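PDB 6BS9: stage III sporulation protein AB from Bacillus subtilis, which is required for sporulation and, as part of the machinery made from its operon, probably contributes to a secretion system working during spore development. Local coordinates for residues Arg14-Met25 with Gln104-Leu115. Sequence-based numbering, arbitrary orientation.
Sequences RAALQSLEAEIM and QQKHIKLALTHL
Leu112 and Glu21 are the two knobs that lock segments 14-25 and 104-115 together. Leu112 pushes into a hollow walled by Arg14, Leu17, Gln18 and Glu21: its CD2 rests against Leu17 CB at 3.5 Å, while its CD1 lies 3.2 Å from Glu21 OE1. Arg14 closes the hollow from the other end. In the conformer described here, one of two modelled, the guanidinium crosses Leu112 at about a right angle, with Leu112 CB over one face, offset toward the rim. In that conformer the charge is also held, because Arg14 NE makes a salt bridge with Glu116, one residue past the segment.

Glu21 fills the reciprocal hollow among Gln105, Ile108, Lys109 and Leu112. With CG anti to the backbone N (chi1 -176°) and the chain extended, its methylenes slide past Ile108, Glu21 CG meeting Ile108 CG2 at 3.6 Å, and carry the carboxylate out to the amide of Gln105. There Gln105 NE2 gives Glu21 OE2 a weak, bent hydrogen bond of 3.3 Å, the two planes 49° apart. Trimming Glu21 to an alanine is likely to open a gap over Ile108 CG2 and leave the Gln105 amide without its carboxylate mate.

Toward the end at Met25, the doubly bent thioether lays SD against Gln105 CG (3.7 Å) and tucks CE beside Ile108 CD1 (3.8 Å). Gln104 flanks this methyl, its NE2 bonded to Thr95 O. At the opposite end, Leu17 and Leu115 cross with their CD1 methyls touching, and Phe50 and Phe92 from helices 46-58 and 83-95 also pack on Leu17. Interlocking knobs and an angle of 168° between the axes of the two segments, 10.1 Å apart at closest approach, are characteristic of antiparallel knobs-into-holes packing, here joining the first and last helices of the all-helical piece of SpoIIIAB in this chain, which spans most of the longer protein.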
loop_
_atom_site.group_PDB
_atom_site.type_symbol
_atom_site.label_atom_id
_atom_site.label_comp_id
_atom_site.label_asym_id
_atom_site.label_seq_id
_atom_site.Cartn_x
_atom_site.Cartn_y
_atom_site.Cartn_z
ATOM N N ARG A 14 1.599 -2.958 -5.328
ATOM C CA ARG A 14 2.882 -3.671 -5.279
ATOM C C ARG A 14 4.026 -2.764 -5.744
ATOM O O ARG A 14 5.103 -2.795 -5.165
ATOM C CB ARG A 14 2.743 -4.878 -6.217
ATOM C CG ARG A 14 3.770 -6.025 -6.203
ATOM C CD ARG A 14 4.022 -6.827 -4.924
ATOM N NE ARG A 14 5.297 -7.501 -5.094
ATOM C CZ ARG A 14 6.464 -6.880 -5.179
ATOM N NH1 ARG A 14 6.555 -5.554 -5.006
ATOM N NH2 ARG A 14 7.538 -7.610 -5.422
ATOM N N ALA A 15 3.804 -1.953 -6.783
ATOM C CA ALA A 15 4.800 -1.022 -7.254
ATOM C C ALA A 15 5.128 0.022 -6.183
ATOM O O ALA A 15 6.274 0.301 -5.888
ATOM C CB ALA A 15 4.325 -0.337 -8.550
ATOM N N ALA A 16 4.088 0.659 -5.675
ATOM C CA ALA A 16 4.231 1.726 -4.751
ATOM C C ALA A 16 4.856 1.228 -3.447
ATOM O O ALA A 16 5.786 1.872 -2.931
ATOM C CB ALA A 16 2.851 2.302 -4.465
ATOM N N LEU A 17 4.346 0.109 -2.900
ATOM C CA LEU A 17 4.951 -0.443 -1.680
ATOM C C LEU A 17 6.389 -0.950 -1.828
ATOM O O LEU A 17 7.215 -0.822 -0.918
ATOM C CB LEU A 17 4.069 -1.543 -1.096
ATOM C CG LEU A 17 2.629 -1.057 -0.750
ATOM C CD1 LEU A 17 1.859 -2.150 -0.021
ATOM C CD2 LEU A 17 2.602 0.219 0.045
ATOM N N GLN A 18 6.733 -1.445 -2.990
ATOM C CA GLN A 18 8.138 -1.762 -3.223
ATOM C C GLN A 18 9.007 -0.504 -3.113
ATOM O O GLN A 18 10.080 -0.517 -2.507
ATOM C CB GLN A 18 8.286 -2.391 -4.552
ATOM C CG GLN A 18 9.682 -2.757 -4.924
ATOM C CD GLN A 18 9.674 -3.360 -6.301
ATOM O OE1 GLN A 18 9.613 -4.564 -6.455
ATOM N NE2 GLN A 18 9.691 -2.504 -7.317
ATOM N N SER A 19 8.517 0.610 -3.628
ATOM C CA SER A 19 9.283 1.882 -3.523
ATOM C C SER A 19 9.351 2.420 -2.144
ATOM O O SER A 19 10.389 2.847 -1.685
ATOM C CB SER A 19 8.700 2.877 -4.462
ATOM O OG SER A 19 8.884 2.391 -5.785
ATOM N N LEU A 20 8.276 2.262 -1.404
ATOM C CA LEU A 20 8.336 2.700 -0.023
ATOM C C LEU A 20 9.224 1.811 0.826
ATOM O O LEU A 20 9.931 2.332 1.693
ATOM C CB LEU A 20 6.978 2.729 0.641
ATOM C CG LEU A 20 5.972 3.765 0.214
ATOM C CD1 LEU A 20 4.750 3.708 1.090
ATOM C CD2 LEU A 20 6.513 5.191 0.150
ATOM N N GLU A 21 9.148 0.486 0.632
ATOM C CA GLU A 21 10.071 -0.428 1.308
ATOM C C GLU A 21 11.497 0.023 1.141
ATOM O O GLU A 21 12.261 0.082 2.106
ATOM C CB GLU A 21 9.960 -1.871 0.750
ATOM C CG GLU A 21 10.839 -2.888 1.496
ATOM C CD GLU A 21 10.933 -4.288 0.840
ATOM O OE1 GLU A 21 10.510 -4.406 -0.361
ATOM O OE2 GLU A 21 11.283 -5.302 1.593
ATOM N N ALA A 22 11.890 0.348 -0.073
ATOM C CA ALA A 22 13.282 0.784 -0.287
ATOM C C ALA A 22 13.622 2.035 0.502
ATOM O O ALA A 22 14.709 2.155 1.073
ATOM C CB ALA A 22 13.546 0.967 -1.767
ATOM N N GLU A 23 12.701 2.985 0.542
ATOM C CA GLU A 23 13.000 4.280 1.221
ATOM C C GLU A 23 13.047 4.126 2.721
ATOM O O GLU A 23 13.871 4.730 3.391
ATOM C CB GLU A 23 11.953 5.335 0.889
ATOM C CG GLU A 23 11.880 5.698 -0.592
ATOM C CD GLU A 23 13.070 6.534 -1.089
ATOM O OE1 GLU A 23 13.270 6.669 -2.308
ATOM O OE2 GLU A 23 13.897 6.990 -0.303
ATOM N N ILE A 24 12.172 3.287 3.244
ATOM C CA ILE A 24 12.224 2.956 4.658
ATOM C C ILE A 24 13.570 2.309 4.978
ATOM O O ILE A 24 14.236 2.709 5.905
ATOM C CB ILE A 24 11.063 2.014 5.007
ATOM C CG1 ILE A 24 9.774 2.798 4.911
ATOM C CG2 ILE A 24 11.235 1.433 6.411
ATOM C CD1 ILE A 24 8.527 1.959 4.831
ATOM N N MET A 25 13.964 1.330 4.180
ATOM C CA MET A 25 15.162 0.512 4.457
ATOM C C MET A 25 16.476 1.273 4.283
ATOM O O MET A 25 17.348 1.207 5.135
ATOM C CB MET A 25 15.059 -0.869 3.751
ATOM C CG MET A 25 13.891 -1.736 4.298
ATOM S SD MET A 25 14.004 -1.978 6.118
ATOM C CE MET A 25 12.301 -1.999 6.749
ATOM N N GLN A 104 11.039 -6.024 10.572
ATOM C CA GLN A 104 10.232 -5.079 9.807
ATOM C C GLN A 104 10.365 -5.334 8.301
ATOM O O GLN A 104 9.375 -5.442 7.557
ATOM C CB GLN A 104 10.595 -3.613 10.112
ATOM C CG GLN A 104 9.860 -2.625 9.203
ATOM C CD GLN A 104 10.081 -1.144 9.568
ATOM O OE1 GLN A 104 11.172 -0.587 9.317
ATOM N NE2 GLN A 104 9.056 -0.508 10.072
ATOM N N GLN A 105 11.601 -5.430 7.874
ATOM C CA GLN A 105 11.897 -5.672 6.474
ATOM C C GLN A 105 11.202 -6.936 5.951
ATOM O O GLN A 105 10.592 -6.915 4.885
ATOM C CB GLN A 105 13.420 -5.773 6.308
ATOM C CG GLN A 105 13.898 -5.474 4.921
ATOM C CD GLN A 105 14.324 -6.695 4.166
ATOM O OE1 GLN A 105 15.456 -7.176 4.323
ATOM N NE2 GLN A 105 13.455 -7.174 3.271
ATOM N N LYS A 106 11.301 -8.034 6.710
ATOM C CA LYS A 106 10.709 -9.290 6.317
ATOM C C LYS A 106 9.197 -9.206 6.343
ATOM O O LYS A 106 8.552 -9.794 5.469
ATOM C CB LYS A 106 11.270 -10.478 7.155
ATOM C CG LYS A 106 12.771 -10.624 7.022
ATOM C CD LYS A 106 13.188 -10.882 5.554
ATOM C CE LYS A 106 14.705 -10.991 5.413
ATOM N NZ LYS A 106 15.056 -11.228 3.993
ATOM N N HIS A 107 8.627 -8.445 7.279
ATOM C CA HIS A 107 7.158 -8.290 7.280
ATOM C C HIS A 107 6.668 -7.404 6.116
ATOM O O HIS A 107 5.585 -7.651 5.573
ATOM C CB HIS A 107 6.626 -7.841 8.655
ATOM C CG HIS A 107 6.544 -8.951 9.658
ATOM N ND1 HIS A 107 5.411 -9.722 9.814
ATOM C CD2 HIS A 107 7.481 -9.528 10.431
ATOM C CE1 HIS A 107 5.640 -10.704 10.674
ATOM N NE2 HIS A 107 6.890 -10.599 11.075
ATOM N N ILE A 108 7.493 -6.452 5.675
ATOM C CA ILE A 108 7.161 -5.689 4.465
ATOM C C ILE A 108 7.207 -6.570 3.262
ATOM O O ILE A 108 6.276 -6.554 2.430
ATOM C CB ILE A 108 8.060 -4.483 4.224
ATOM C CG1 ILE A 108 7.867 -3.484 5.366
ATOM C CG2 ILE A 108 7.706 -3.846 2.879
ATOM C CD1 ILE A 108 8.763 -2.251 5.358
ATOM N N LYS A 109 8.243 -7.407 3.183
ATOM C CA LYS A 109 8.319 -8.378 2.071
ATOM C C LYS A 109 7.098 -9.292 2.052
ATOM O O LYS A 109 6.562 -9.595 0.981
ATOM C CB LYS A 109 9.603 -9.169 2.178
ATOM C CG LYS A 109 9.853 -10.082 1.000
ATOM C CD LYS A 109 11.078 -10.911 1.225
ATOM C CE LYS A 109 11.475 -11.759 -0.007
ATOM N NZ LYS A 109 12.710 -12.568 0.245
ATOM N N LEU A 110 6.636 -9.727 3.230
ATOM C CA LEU A 110 5.421 -10.596 3.324
ATOM C C LEU A 110 4.172 -9.935 2.783
ATOM O O LEU A 110 3.431 -10.564 2.040
ATOM C CB LEU A 110 5.141 -10.989 4.775
ATOM C CG LEU A 110 3.925 -11.852 5.102
ATOM C CD1 LEU A 110 3.904 -13.139 4.319
ATOM C CD2 LEU A 110 3.876 -12.189 6.590
ATOM N N ALA A 111 3.976 -8.651 3.138
ATOM C CA ALA A 111 2.932 -7.867 2.547
ATOM C C ALA A 111 2.997 -7.844 1.034
ATOM O O ALA A 111 2.003 -8.108 0.360
ATOM C CB ALA A 111 2.981 -6.451 3.072
ATOM N N LEU A 112 4.166 -7.556 0.494
ATOM C CA LEU A 112 4.377 -7.553 -0.960
ATOM C C LEU A 112 4.105 -8.858 -1.621
ATOM O O LEU A 112 3.459 -8.913 -2.674
ATOM C CB LEU A 112 5.816 -7.168 -1.327
ATOM C CG LEU A 112 6.228 -5.724 -0.967
ATOM C CD1 LEU A 112 7.689 -5.455 -1.321
ATOM C CD2 LEU A 112 5.366 -4.709 -1.679
ATOM N N THR A 113 4.555 -9.935 -1.019
ATOM C CA THR A 113 4.275 -11.268 -1.579
ATOM C C THR A 113 2.833 -11.622 -1.484
ATOM O O THR A 113 2.297 -12.283 -2.372
ATOM C CB THR A 113 5.081 -12.342 -0.854
ATOM O OG1 THR A 113 6.446 -11.975 -0.885
ATOM C CG2 THR A 113 4.980 -13.663 -1.551
ATOM N N HIS A 114 2.190 -11.204 -0.398
ATOM C CA HIS A 114 0.773 -11.454 -0.263
ATOM C C HIS A 114 -0.025 -10.807 -1.350
ATOM O O HIS A 114 -0.900 -11.441 -1.981
ATOM C CB HIS A 114 0.238 -11.015 1.065
ATOM C CG HIS A 114 -0.929 -11.839 1.505
ATOM N ND1 HIS A 114 -0.998 -12.372 2.770
ATOM C CD2 HIS A 114 -1.997 -12.341 0.818
ATOM C CE1 HIS A 114 -2.107 -13.080 2.883
ATOM N NE2 HIS A 114 -2.733 -13.073 1.714
ATOM N N LEU A 115 0.339 -9.575 -1.653
ATOM C CA LEU A 115 -0.270 -8.873 -2.808
ATOM C C LEU A 115 0.013 -9.577 -4.150
ATOM O O LEU A 115 -0.853 -9.650 -5.016
ATOM C CB LEU A 115 0.242 -7.405 -2.877
ATOM C CG LEU A 115 -0.279 -6.471 -1.775
ATOM C CD1 LEU A 115 0.369 -5.135 -1.861
ATOM C CD2 LEU A 115 -1.799 -6.315 -1.841
#